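Local atomic coordinates of secretion activator protein, hypothetical (Brucella abortus bv. 1 str. 9-941, PDB entry 7DNP), a protein that probably hydrolyses the glycan strands of peptidoglycan as a muramidase of glycoside hydrolase family 108, an autolysin linked to the type IV secretion system. Residues F14-Y20 and T31-I35; Y69-V73 and T86-I91. The contacts are given in a common frame with arbitrary orientation. Residues are numbered along the deposited sequence.

Contact 1: F14-Y20 and T31-I35. With H9U ((2R)-2-[[(2S)-2-[[(2R)-2-[(2R,3S,4R,5R,6S)-5-acetamido-3-[(2S,3R,4R,5S,6R)-3-acetamido-6-(hydroxymethyl)-4,5-bis(oxidanyl)oxan-2-yl]oxy-2-(hydroxymethyl)-6-oxidanyl-oxan-4-yl]oxypropanoyl]amino]propanoyl]amino]pentanedioic acid), chain B.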
ATOM      1  N   PHE A  14       9.382  -6.246  -2.868  1.00 22.64           N
ATOM      2  CA  PHE A  14       9.960  -7.549  -2.551  1.00 25.87           C
ATOM      3  C   PHE A  14      11.350  -7.408  -1.939  1.00 31.36           C
ATOM      4  O   PHE A  14      11.713  -8.160  -1.026  1.00 27.99           O
ATOM      5  CB  PHE A  14      10.006  -8.424  -3.805  1.00 23.91           C
ATOM      6  CG  PHE A  14       8.674  -9.021  -4.180  1.00 22.94           C
ATOM      7  CD1 PHE A  14       8.079  -9.977  -3.375  1.00 23.61           C
ATOM      8  CD2 PHE A  14       8.019  -8.622  -5.335  1.00 20.82           C
ATOM      9  CE1 PHE A  14       6.857 -10.528  -3.712  1.00 23.07           C
ATOM     10  CE2 PHE A  14       6.796  -9.168  -5.676  1.00 20.98           C
ATOM     11  CZ  PHE A  14       6.214 -10.122  -4.865  1.00 20.80           C
ATOM     12  N   SER A  15      12.138  -6.446  -2.425  1.00 27.68           N
ATOM     13  CA  SER A  15      13.447  -6.182  -1.835  1.00 29.36           C
ATOM     14  C   SER A  15      13.318  -5.748  -0.379  1.00 28.07           C
ATOM     15  O   SER A  15      14.046  -6.233   0.492  1.00 31.04           O
ATOM     16  CB  SER A  15      14.181  -5.110  -2.645  1.00 29.37           C
ATOM     17  OG  SER A  15      14.618  -5.616  -3.894  1.00 36.30           O
ATOM     18  N   ASP A  16      12.390  -4.832  -0.098  1.00 27.04           N
ATOM     19  CA  ASP A  16      12.257  -4.270   1.242  1.00 30.51           C
ATOM     20  C   ASP A  16      11.625  -5.235   2.236  1.00 35.96           C
ATOM     21  O   ASP A  16      11.693  -4.976   3.444  1.00 34.19           O
ATOM     22  CB  ASP A  16      11.432  -2.978   1.197  1.00 30.54           C
ATOM     23  CG  ASP A  16      12.124  -1.863   0.424  1.00 36.46           C
ATOM     24  OD1 ASP A  16      13.261  -2.074  -0.053  1.00 41.43           O
ATOM     25  OD2 ASP A  16      11.528  -0.771   0.293  1.00 38.32           O
ATOM     26  N   GLU A  17      11.028  -6.330   1.770  1.00 29.75           N
ATOM     27  CA  GLU A  17      10.282  -7.254   2.620  1.00 28.29           C
ATOM     28  C   GLU A  17      11.084  -8.474   3.036  1.00 30.44           C
ATOM     29  O   GLU A  17      10.923  -8.958   4.161  1.00 36.41           O
ATOM     30  CB  GLU A  17       9.013  -7.724   1.901  1.00 31.20           C
ATOM     31  CG  GLU A  17       7.885  -6.715   1.914  1.00 25.55           C
ATOM     32  CD  GLU A  17       7.599  -6.202   3.305  1.00 33.37           C
ATOM     33  OE1 GLU A  17       7.443  -7.036   4.227  1.00 32.89           O
ATOM     34  OE2 GLU A  17       7.537  -4.964   3.476  1.00 35.60           O
ATOM     35  N   GLY A  18      11.926  -9.001   2.159  1.00 33.96           N
ATOM     36  CA  GLY A  18      12.577 -10.260   2.456  1.00 38.11           C
ATOM     37  C   GLY A  18      11.594 -11.421   2.387  1.00 31.81           C
ATOM     38  O   GLY A  18      10.494 -11.324   1.842  1.00 31.29           O
ATOM     39  N   GLY A  19      12.015 -12.539   2.967  1.00 29.10           N
ATOM     40  CA  GLY A  19      11.228 -13.757   2.897  1.00 27.26           C
ATOM     41  C   GLY A  19      10.246 -13.934   4.037  1.00 23.63           C
ATOM     42  O   GLY A  19       9.417 -13.058   4.305  1.00 23.54           O
ATOM     43  N   TYR A  20      10.327 -15.080   4.707  1.00 25.77           N
ATOM     44  CA  TYR A  20       9.457 -15.375   5.836  1.00 24.73           C
ATOM     45  C   TYR A  20       9.963 -14.651   7.076  1.00 26.74           C
ATOM     46  O   TYR A  20      11.141 -14.755   7.433  1.00 30.48           O
ATOM     47  CB  TYR A  20       9.399 -16.883   6.079  1.00 26.21           C
ATOM     48  CG  TYR A  20       8.457 -17.316   7.186  1.00 23.66           C
ATOM     49  CD1 TYR A  20       7.082 -17.204   7.040  1.00 23.90           C
ATOM     50  CD2 TYR A  20       8.947 -17.850   8.373  1.00 27.37           C
ATOM     51  CE1 TYR A  20       6.217 -17.604   8.047  1.00 25.90           C
ATOM     52  CE2 TYR A  20       8.089 -18.254   9.387  1.00 24.74           C
ATOM     53  CZ  TYR A  20       6.725 -18.130   9.218  1.00 29.12           C
ATOM     54  OH  TYR A  20       5.863 -18.532  10.223  1.00 28.71           O
ATOM     55  N   THR A  31       4.559 -13.240   8.273  1.00 23.02           N
ATOM     56  CA  THR A  31       4.427 -12.799   6.894  1.00 20.82           C
ATOM     57  C   THR A  31       5.497 -13.455   6.031  1.00 21.68           C
ATOM     58  O   THR A  31       6.570 -13.834   6.510  1.00 24.68           O
ATOM     59  CB  THR A  31       4.555 -11.274   6.765  1.00 24.74           C
ATOM     60  OG1 THR A  31       5.874 -10.879   7.160  1.00 23.19           O
ATOM     61  CG2 THR A  31       3.531 -10.561   7.641  1.00 22.16           C
ATOM     62  N   ASN A  32       5.192 -13.576   4.740  1.00 18.48           N
ATOM     63  CA  ASN A  32       6.160 -13.990   3.732  1.00 21.66           C
ATOM     64  C   ASN A  32       6.079 -13.008   2.574  1.00 19.87           C
ATOM     65  O   ASN A  32       5.015 -12.850   1.967  1.00 15.23           O
ATOM     66  CB  ASN A  32       5.898 -15.418   3.250  1.00 20.32           C
ATOM     67  CG  ASN A  32       7.103 -16.024   2.549  1.00 20.40           C
ATOM     68  OD1 ASN A  32       8.028 -15.312   2.158  1.00 19.08           O
ATOM     69  ND2 ASN A  32       7.102 -17.345   2.398  1.00 22.22           N
ATOM     70  N   MET A  33       7.201 -12.350   2.275  1.00 17.64           N
ATOM     71  CA  MET A  33       7.243 -11.287   1.272  1.00 19.58           C
ATOM     72  C   MET A  33       6.195 -10.216   1.563  1.00 20.84           C
ATOM     73  O   MET A  33       5.627  -9.608   0.650  1.00 19.90           O
ATOM     74  CB  MET A  33       7.070 -11.856  -0.139  1.00 16.70           C
ATOM     75  CG  MET A  33       8.099 -12.916  -0.485  1.00 16.19           C
ATOM     76  SD  MET A  33       7.600 -13.959  -1.857  1.00 22.36           S
ATOM     77  CE  MET A  33       6.391 -15.014  -1.050  1.00 16.73           C
ATOM     78  N   GLY A  34       5.926  -9.987   2.849  1.00 21.24           N
ATOM     79  CA  GLY A  34       4.959  -9.002   3.278  1.00 17.79           C
ATOM     80  C   GLY A  34       3.530  -9.495   3.365  1.00 18.16           C
ATOM     81  O   GLY A  34       2.674  -8.767   3.885  1.00 20.75           O
ATOM     82  N   ILE A  35       3.241 -10.700   2.888  1.00 20.39           N
ATOM     83  CA  ILE A  35       1.880 -11.228   2.864  1.00 19.63           C
ATOM     84  C   ILE A  35       1.560 -11.853   4.217  1.00 18.72           C
ATOM     85  O   ILE A  35       2.265 -12.761   4.673  1.00 20.06           O
ATOM     86  CB  ILE A  35       1.708 -12.250   1.731  1.00 18.86           C
ATOM     87  CG1 ILE A  35       2.093 -11.624   0.390  1.00 20.02           C
ATOM     88  CG2 ILE A  35       0.279 -12.776   1.697  1.00 18.51           C
ATOM     89  CD1 ILE A  35       1.099 -10.603  -0.103  1.00 19.63           C
TER
HETATM   90  C22 H9U B 201       1.220  -5.492   7.256  1.00 24.08           C
HETATM   91  C24 H9U B 201       2.740  -4.817   9.054  1.00 27.61           C
HETATM   92  C26 H9U B 201       2.433  -6.053   6.486  1.00 25.47           C
HETATM   93  C28 H9U B 201       3.916  -5.492   8.331  1.00 27.33           C
HETATM   94  C23 H9U B 201       1.450  -5.457   8.719  1.00 28.19           C
HETATM   95  C25 H9U B 201      -1.029  -5.601   6.530  1.00 25.00           C
HETATM   96  C27 H9U B 201      -1.780  -6.374   5.419  1.00 21.55           C
HETATM   97  C29 H9U B 201      -3.040  -5.685   5.055  1.00 23.07           C
HETATM   98  C30 H9U B 201      -3.886  -5.399   6.230  1.00 24.46           C
HETATM   99  C31 H9U B 201      -3.094  -4.562   7.245  1.00 26.32           C
HETATM  100  C32 H9U B 201      -0.026  -4.882  10.636  1.00 29.84           C
HETATM  101  C33 H9U B 201       2.285  -5.783   5.021  1.00 25.61           C
HETATM  102  C34 H9U B 201      -3.945  -4.202   8.425  1.00 26.74           C
HETATM  103  C35 H9U B 201       3.388  -3.640  11.204  1.00 33.66           C
HETATM  104  C36 H9U B 201      -0.410  -3.508  11.174  1.00 30.57           C
HETATM  105  C37 H9U B 201      -0.547  -7.647   3.489  1.00 23.21           C
HETATM  106  C38 H9U B 201      -1.192  -5.850  10.757  1.00 29.52           C
HETATM  107  C39 H9U B 201      -0.744  -1.042  10.733  1.00 29.49           C
HETATM  108  C40 H9U B 201       3.705  -3.665  12.696  1.00 28.95           C
HETATM  109  C41 H9U B 201       0.337  -7.512   2.250  1.00 19.27           C
HETATM  110  C42 H9U B 201      -2.261  -0.941  10.621  1.00 31.70           C
HETATM  111  C43 H9U B 201      -4.538  -1.348  11.686  1.00 34.90           C
HETATM  112  C44 H9U B 201      -0.108   0.017   9.853  1.00 24.95           C
HETATM  113  C45 H9U B 201      -5.073  -2.714  11.280  1.00 40.71           C
HETATM  114  C46 H9U B 201      -5.094  -1.014  13.062  1.00 36.18           C
HETATM  115  C47 H9U B 201      -6.441  -0.300  12.957  1.00 40.97           C
HETATM  116  C48 H9U B 201      -6.980   0.082  14.333  1.00 46.13           C
HETATM  117  N18 H9U B 201       3.044  -4.861  10.517  1.00 28.43           N
HETATM  118  N19 H9U B 201      -0.920  -6.428   4.194  1.00 20.83           N
HETATM  119  N20 H9U B 201      -0.381  -2.365  10.254  1.00 29.43           N
HETATM  120  N21 H9U B 201      -3.084  -1.407  11.743  1.00 33.11           N
HETATM  121  O01 H9U B 201       0.066  -6.320   6.983  1.00 27.42           O
HETATM  122  O02 H9U B 201       3.716  -5.463   6.884  1.00 27.02           O
HETATM  123  O03 H9U B 201      -1.908  -5.307   7.673  1.00 26.00           O
HETATM  124  O04 H9U B 201       0.323  -4.672   9.284  1.00 29.58           O
HETATM  125  O05 H9U B 201       4.007  -6.799   8.731  1.00 35.44           O
HETATM  126  O06 H9U B 201      -3.805  -6.490   4.078  1.00 21.28           O
HETATM  127  O07 H9U B 201      -5.055  -4.665   5.824  1.00 20.72           O
HETATM  128  O08 H9U B 201       3.475  -6.207   4.410  1.00 25.30           O
HETATM  129  O09 H9U B 201      -4.367  -5.373   9.066  1.00 31.15           O
HETATM  130  O10 H9U B 201       3.426  -2.612  10.612  1.00 31.54           O
HETATM  131  O11 H9U B 201      -0.715  -3.363  12.308  1.00 31.52           O
HETATM  132  O12 H9U B 201      -0.912  -8.724   3.844  1.00 19.17           O
HETATM  133  O13 H9U B 201      -2.747  -0.503   9.628  1.00 31.67           O
HETATM  134  O14 H9U B 201      -6.107  -2.792  10.561  1.00 45.81           O
HETATM  135  O15 H9U B 201      -4.482  -3.759  11.664  1.00 33.19           O
HETATM  136  O16 H9U B 201      -6.303  -0.187  15.363  1.00 44.39           O
HETATM  137  O17 H9U B 201      -8.095   0.661  14.430  1.00 50.66           O
HETATM  138  O   HOH W   1       7.542 -10.986   5.250  1.00 19.70           O
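This is a helix-end-to-hairpin contact: the last turn of helix 5-17 and the residues leaving it pack on the tip of the small three-stranded antiparallel sheet at one side of the ligand cleft. The chain leaves the helix at Gly18 with positive phi (71°), then joins the sheet, where Tyr20 and Asn32 form an antiparallel non-hydrogen-bonded pair. Next to it, Met33 N donates to Gly19 O (3.1 Å, 162°). Water 1 reinforces this junction, donating to Gly19 O (2.9 Å), accepting from Gly34 N (3.1 Å) and hydrogen-bonding Thr31 OG1 (2.5 Å). The opposing segment carries the turn of a beta hairpin with a two-residue loop, type I' from Asn32 to Ile35, with Asn32 N to Ile35 O at 3.0 Å and Ile35 N to Asn32 O at 2.9 Å. A helix ending in glutamate just before a small beta sheet recalls the lysozyme clan, in which such a glutamate is the usual general acid. Glu17, the last helical residue, is consistent with that role by analogy, with OE1 5.7 Å from H9U O05, the reducing-end hydroxyl. Glu17 OE1 packs 3.3 Å from Gly34 CA. On the helix side, Phe14 CE1 meets Met33 CB at 3.8 Å, and Met33 SD makes an oblique Met-aromatic contact, 5.1 Å from the Phe14 ring centroid. Gly34 O accepts a hydrogen bond from H9U O08 at 2.7 Å.

Contact 2: Y69-V73 and T86-I91. With H9U ((2R)-2-[[(2S)-2-[[(2R)-2-[(2R,3S,4R,5R,6S)-5-acetamido-3-[(2S,3R,4R,5S,6R)-3-acetamido-6-(hydroxymethyl)-4,5-bis(oxidanyl)oxan-2-yl]oxy-2-(hydroxymethyl)-6-oxidanyl-oxan-4-yl]oxypropanoyl]amino]propanoyl]amino]pentanedioic acid), chain B.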
ATOM      1  N   TYR A  69      -4.358  -5.458  -4.083  1.00 16.97           N
ATOM      2  CA  TYR A  69      -3.824  -4.204  -3.576  1.00 18.87           C
ATOM      3  C   TYR A  69      -3.759  -3.177  -4.697  1.00 17.50           C
ATOM      4  O   TYR A  69      -4.496  -2.188  -4.667  1.00 19.35           O
ATOM      5  CB  TYR A  69      -2.461  -4.444  -2.913  1.00 17.94           C
ATOM      6  CG  TYR A  69      -2.620  -5.240  -1.634  1.00 17.77           C
ATOM      7  CD1 TYR A  69      -2.918  -4.605  -0.433  1.00 17.44           C
ATOM      8  CD2 TYR A  69      -2.528  -6.627  -1.635  1.00 18.08           C
ATOM      9  CE1 TYR A  69      -3.092  -5.327   0.734  1.00 18.33           C
ATOM     10  CE2 TYR A  69      -2.702  -7.358  -0.470  1.00 18.99           C
ATOM     11  CZ  TYR A  69      -2.986  -6.703   0.709  1.00 18.39           C
ATOM     12  OH  TYR A  69      -3.160  -7.422   1.868  1.00 18.72           O
ATOM     13  N   TRP A  70      -2.920  -3.430  -5.706  1.00 13.02           N
ATOM     14  CA  TRP A  70      -2.815  -2.531  -6.854  1.00 17.20           C
ATOM     15  C   TRP A  70      -4.174  -2.292  -7.512  1.00 18.55           C
ATOM     16  O   TRP A  70      -4.582  -1.142  -7.720  1.00 17.07           O
ATOM     17  CB  TRP A  70      -1.815  -3.103  -7.862  1.00 18.74           C
ATOM     18  CG  TRP A  70      -1.636  -2.283  -9.108  1.00 16.71           C
ATOM     19  CD1 TRP A  70      -2.143  -2.552 -10.344  1.00 16.78           C
ATOM     20  CD2 TRP A  70      -0.887  -1.068  -9.237  1.00 19.06           C
ATOM     21  NE1 TRP A  70      -1.759  -1.579 -11.236  1.00 19.99           N
ATOM     22  CE2 TRP A  70      -0.987  -0.657 -10.580  1.00 18.15           C
ATOM     23  CE3 TRP A  70      -0.146  -0.285  -8.344  1.00 18.37           C
ATOM     24  CZ2 TRP A  70      -0.373   0.502 -11.055  1.00 18.21           C
ATOM     25  CZ3 TRP A  70       0.464   0.866  -8.822  1.00 17.91           C
ATOM     26  CH2 TRP A  70       0.346   1.246 -10.160  1.00 16.00           C
ATOM     27  N   ASN A  71      -4.896  -3.367  -7.848  1.00 19.28           N
ATOM     28  CA  ASN A  71      -6.188  -3.196  -8.511  1.00 16.74           C
ATOM     29  C   ASN A  71      -7.237  -2.599  -7.577  1.00 17.93           C
ATOM     30  O   ASN A  71      -8.130  -1.879  -8.037  1.00 18.68           O
ATOM     31  CB  ASN A  71      -6.684  -4.531  -9.075  1.00 21.10           C
ATOM     32  CG  ASN A  71      -5.948  -4.938 -10.339  1.00 23.94           C
ATOM     33  OD1 ASN A  71      -5.282  -4.120 -10.975  1.00 21.85           O
ATOM     34  ND2 ASN A  71      -6.067  -6.205 -10.711  1.00 23.24           N
ATOM     35  N   LYS A  72      -7.155  -2.875  -6.274  1.00 19.40           N
ATOM     36  CA  LYS A  72      -8.147  -2.350  -5.340  1.00 21.58           C
ATOM     37  C   LYS A  72      -7.943  -0.876  -5.008  1.00 21.08           C
ATOM     38  O   LYS A  72      -8.814  -0.273  -4.372  1.00 20.67           O
ATOM     39  CB  LYS A  72      -8.148  -3.182  -4.053  1.00 21.07           C
ATOM     40  CG  LYS A  72      -8.595  -4.617  -4.282  1.00 24.13           C
ATOM     41  CD  LYS A  72      -9.562  -5.097  -3.211  1.00 33.99           C
ATOM     42  CE  LYS A  72     -10.358  -6.310  -3.705  1.00 35.52           C
ATOM     43  NZ  LYS A  72      -9.836  -7.602  -3.165  1.00 35.75           N
ATOM     44  N   VAL A  73      -6.822  -0.283  -5.408  1.00 17.32           N
ATOM     45  CA  VAL A  73      -6.638   1.160  -5.341  1.00 18.84           C
ATOM     46  C   VAL A  73      -6.630   1.783  -6.733  1.00 18.13           C
ATOM     47  O   VAL A  73      -6.253   2.952  -6.885  1.00 16.36           O
ATOM     48  CB  VAL A  73      -5.364   1.525  -4.557  1.00 16.35           C
ATOM     49  CG1 VAL A  73      -5.415   0.921  -3.156  1.00 14.64           C
ATOM     50  CG2 VAL A  73      -4.116   1.061  -5.303  1.00 18.09           C
ATOM     51  N   THR A  86      -0.270   5.390  -2.857  1.00 15.92           N
ATOM     52  CA  THR A  86      -1.498   4.731  -2.430  1.00 15.03           C
ATOM     53  C   THR A  86      -1.293   3.228  -2.286  1.00 15.85           C
ATOM     54  O   THR A  86      -1.826   2.609  -1.355  1.00 16.17           O
ATOM     55  CB  THR A  86      -2.612   5.044  -3.425  1.00 18.57           C
ATOM     56  OG1 THR A  86      -2.736   6.467  -3.549  1.00 19.96           O
ATOM     57  CG2 THR A  86      -3.936   4.458  -2.961  1.00 13.84           C
ATOM     58  N   LEU A  87      -0.504   2.630  -3.183  1.00 15.47           N
ATOM     59  CA  LEU A  87      -0.236   1.195  -3.112  1.00 17.44           C
ATOM     60  C   LEU A  87       0.473   0.820  -1.816  1.00 15.87           C
ATOM     61  O   LEU A  87       0.095  -0.152  -1.149  1.00 16.12           O
ATOM     62  CB  LEU A  87       0.596   0.755  -4.317  1.00 18.13           C
ATOM     63  CG  LEU A  87       1.168  -0.665  -4.274  1.00 16.52           C
ATOM     64  CD1 LEU A  87       0.062  -1.706  -4.301  1.00 13.76           C
ATOM     65  CD2 LEU A  87       2.146  -0.880  -5.426  1.00 20.00           C
ATOM     66  N   ASP A  88       1.516   1.562  -1.444  1.00 16.43           N
ATOM     67  CA  ASP A  88       2.243   1.183  -0.236  1.00 16.02           C
ATOM     68  C   ASP A  88       1.373   1.332   1.005  1.00 16.29           C
ATOM     69  O   ASP A  88       1.393   0.464   1.887  1.00 15.60           O
ATOM     70  CB  ASP A  88       3.522   1.997  -0.075  1.00 16.16           C
ATOM     71  CG  ASP A  88       4.370   1.482   1.069  1.00 18.01           C
ATOM     72  OD1 ASP A  88       5.053   0.458   0.876  1.00 21.12           O
ATOM     73  OD2 ASP A  88       4.321   2.068   2.173  1.00 21.95           O
ATOM     74  N   PHE A  89       0.617   2.429   1.099  1.00 14.23           N
ATOM     75  CA  PHE A  89      -0.364   2.585   2.169  1.00 16.16           C
ATOM     76  C   PHE A  89      -1.337   1.409   2.177  1.00 16.43           C
ATOM     77  O   PHE A  89      -1.634   0.838   3.235  1.00 12.63           O
ATOM     78  CB  PHE A  89      -1.092   3.925   1.986  1.00 15.03           C
ATOM     79  CG  PHE A  89      -1.786   4.454   3.222  1.00 16.77           C
ATOM     80  CD1 PHE A  89      -1.959   3.673   4.355  1.00 13.83           C
ATOM     81  CD2 PHE A  89      -2.287   5.750   3.230  1.00 13.58           C
ATOM     82  CE1 PHE A  89      -2.608   4.176   5.474  1.00 13.94           C
ATOM     83  CE2 PHE A  89      -2.935   6.259   4.344  1.00 15.58           C
ATOM     84  CZ  PHE A  89      -3.096   5.467   5.470  1.00 18.18           C
ATOM     85  N   ALA A  90      -1.806   1.002   0.993  1.00 17.81           N
ATOM     86  CA  ALA A  90      -2.711  -0.138   0.898  1.00 15.41           C
ATOM     87  C   ALA A  90      -2.048  -1.418   1.385  1.00 14.81           C
ATOM     88  O   ALA A  90      -2.688  -2.241   2.049  1.00 15.37           O
ATOM     89  CB  ALA A  90      -3.197  -0.307  -0.543  1.00 16.45           C
ATOM     90  N   ILE A  91      -0.771  -1.617   1.055  1.00 17.37           N
ATOM     91  CA  ILE A  91      -0.088  -2.831   1.498  1.00 17.96           C
ATOM     92  C   ILE A  91       0.016  -2.853   3.017  1.00 18.09           C
ATOM     93  O   ILE A  91      -0.199  -3.889   3.659  1.00 16.69           O
ATOM     94  CB  ILE A  91       1.298  -2.940   0.837  1.00 16.15           C
ATOM     95  CG1 ILE A  91       1.154  -3.261  -0.652  1.00 19.46           C
ATOM     96  CG2 ILE A  91       2.150  -3.998   1.547  1.00 19.01           C
ATOM     97  CD1 ILE A  91       2.461  -3.166  -1.426  1.00 15.02           C
TER
HETATM   98  C22 H9U B 201       1.220  -5.492   7.256  1.00 24.08           C
HETATM   99  C24 H9U B 201       2.740  -4.817   9.054  1.00 27.61           C
HETATM  100  C26 H9U B 201       2.433  -6.053   6.486  1.00 25.47           C
HETATM  101  C28 H9U B 201       3.916  -5.492   8.331  1.00 27.33           C
HETATM  102  C23 H9U B 201       1.450  -5.457   8.719  1.00 28.19           C
HETATM  103  C25 H9U B 201      -1.029  -5.601   6.530  1.00 25.00           C
HETATM  104  C27 H9U B 201      -1.780  -6.374   5.419  1.00 21.55           C
HETATM  105  C29 H9U B 201      -3.040  -5.685   5.055  1.00 23.07           C
HETATM  106  C30 H9U B 201      -3.886  -5.399   6.230  1.00 24.46           C
HETATM  107  C31 H9U B 201      -3.094  -4.562   7.245  1.00 26.32           C
HETATM  108  C32 H9U B 201      -0.026  -4.882  10.636  1.00 29.84           C
HETATM  109  C33 H9U B 201       2.285  -5.783   5.021  1.00 25.61           C
HETATM  110  C34 H9U B 201      -3.945  -4.202   8.425  1.00 26.74           C
HETATM  111  C35 H9U B 201       3.388  -3.640  11.204  1.00 33.66           C
HETATM  112  C36 H9U B 201      -0.410  -3.508  11.174  1.00 30.57           C
HETATM  113  C37 H9U B 201      -0.547  -7.647   3.489  1.00 23.21           C
HETATM  114  C38 H9U B 201      -1.192  -5.850  10.757  1.00 29.52           C
HETATM  115  C39 H9U B 201      -0.744  -1.042  10.733  1.00 29.49           C
HETATM  116  C40 H9U B 201       3.705  -3.665  12.696  1.00 28.95           C
HETATM  117  C41 H9U B 201       0.337  -7.512   2.250  1.00 19.27           C
HETATM  118  C42 H9U B 201      -2.261  -0.941  10.621  1.00 31.70           C
HETATM  119  C43 H9U B 201      -4.538  -1.348  11.686  1.00 34.90           C
HETATM  120  C44 H9U B 201      -0.108   0.017   9.853  1.00 24.95           C
HETATM  121  C45 H9U B 201      -5.073  -2.714  11.280  1.00 40.71           C
HETATM  122  C46 H9U B 201      -5.094  -1.014  13.062  1.00 36.18           C
HETATM  123  C47 H9U B 201      -6.441  -0.300  12.957  1.00 40.97           C
HETATM  124  C48 H9U B 201      -6.980   0.082  14.333  1.00 46.13           C
HETATM  125  N18 H9U B 201       3.044  -4.861  10.517  1.00 28.43           N
HETATM  126  N19 H9U B 201      -0.920  -6.428   4.194  1.00 20.83           N
HETATM  127  N20 H9U B 201      -0.381  -2.365  10.254  1.00 29.43           N
HETATM  128  N21 H9U B 201      -3.084  -1.407  11.743  1.00 33.11           N
HETATM  129  O01 H9U B 201       0.066  -6.320   6.983  1.00 27.42           O
HETATM  130  O02 H9U B 201       3.716  -5.463   6.884  1.00 27.02           O
HETATM  131  O03 H9U B 201      -1.908  -5.307   7.673  1.00 26.00           O
HETATM  132  O04 H9U B 201       0.323  -4.672   9.284  1.00 29.58           O
HETATM  133  O05 H9U B 201       4.007  -6.799   8.731  1.00 35.44           O
HETATM  134  O06 H9U B 201      -3.805  -6.490   4.078  1.00 21.28           O
HETATM  135  O07 H9U B 201      -5.055  -4.665   5.824  1.00 20.72           O
HETATM  136  O08 H9U B 201       3.475  -6.207   4.410  1.00 25.30           O
HETATM  137  O09 H9U B 201      -4.367  -5.373   9.066  1.00 31.15           O
HETATM  138  O10 H9U B 201       3.426  -2.612  10.612  1.00 31.54           O
HETATM  139  O11 H9U B 201      -0.715  -3.363  12.308  1.00 31.52           O
HETATM  140  O12 H9U B 201      -0.912  -8.724   3.844  1.00 19.17           O
HETATM  141  O13 H9U B 201      -2.747  -0.503   9.628  1.00 31.67           O
HETATM  142  O14 H9U B 201      -6.107  -2.792  10.561  1.00 45.81           O
HETATM  143  O15 H9U B 201      -4.482  -3.759  11.664  1.00 33.19           O
HETATM  144  O16 H9U B 201      -6.303  -0.187  15.363  1.00 44.39           O
HETATM  145  O17 H9U B 201      -8.095   0.661  14.430  1.00 50.66           O
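The striking feature is a very short hydrogen bond, 2.5 Å between Tyr69 OH and H9U O06, made by a tyrosine whose ring is packed along the neighbouring helix. Either hydroxyl could be the donor, and Tyr69 OH is also hydrogen-bonded to Thr39. The two segments themselves, the end of helix 58-70 with the turn after it and the middle of helix 82-93, meet without hydrogen bonds between them, mainly through apolar side chains. The backbones come close: the CA atoms of Trp70 and Leu87 are 5.9 Å apart, those of Tyr69 and Ala90 6.1 Å. At Tyr69 the small Ala90 is compatible with the close approach: Tyr69 CE1 is 3.4 Å from Ala90 O at the ring edge, and Val73 CG1 3.6 Å from Ala90 CB. Leu87 reaches between the two aromatic residues, since its CD1 is 4.0 Å from Tyr69 CB and its CD2 3.8 Å from Trp70 CE3. Val73 CB also touches Thr86 CG2 at 3.6 Å. Every touching residue is buried, near the centre of the chain; helix 95-106 adds Val99 against Val73. Tyr69 OH and Ile91 O, 4.9 Å apart, point at the same sugar; Ile91 O accepts from H9U N19 at 2.7 Å and 162°. Two helices together presenting a side-chain hydroxyl and a main-chain carbonyl to an N-acetylglucosamine unit form part of the sugar-binding cleft expected of a lysozyme-like muramidase.

In the fold
Both contacts lie in the glycosyl hydrolase 108 region of this fragment of a longer protein; they do not touch, with centres 16 Å apart and nearest atoms about 5 Å. H9U, a disaccharide dipeptide, connects them. Contact 1 holds the N-acetylmuramic acid unit through the hydroxymethyl oxygen O08, while contact 2 holds the N-acetylglucosamine unit through the ring hydroxyl O06 and the acetamido nitrogen N19. The sheet tip and the buried helix pair therefore contribute adjoining stretches of one cleft, to which Thr39, His92, Ser93 and Trp155 add further hydrogen bonds. If Glu17 is the general acid, as in related lysozymes, a reducing end toward it would fit a product in the subsites on the non-reducing side of cleavage.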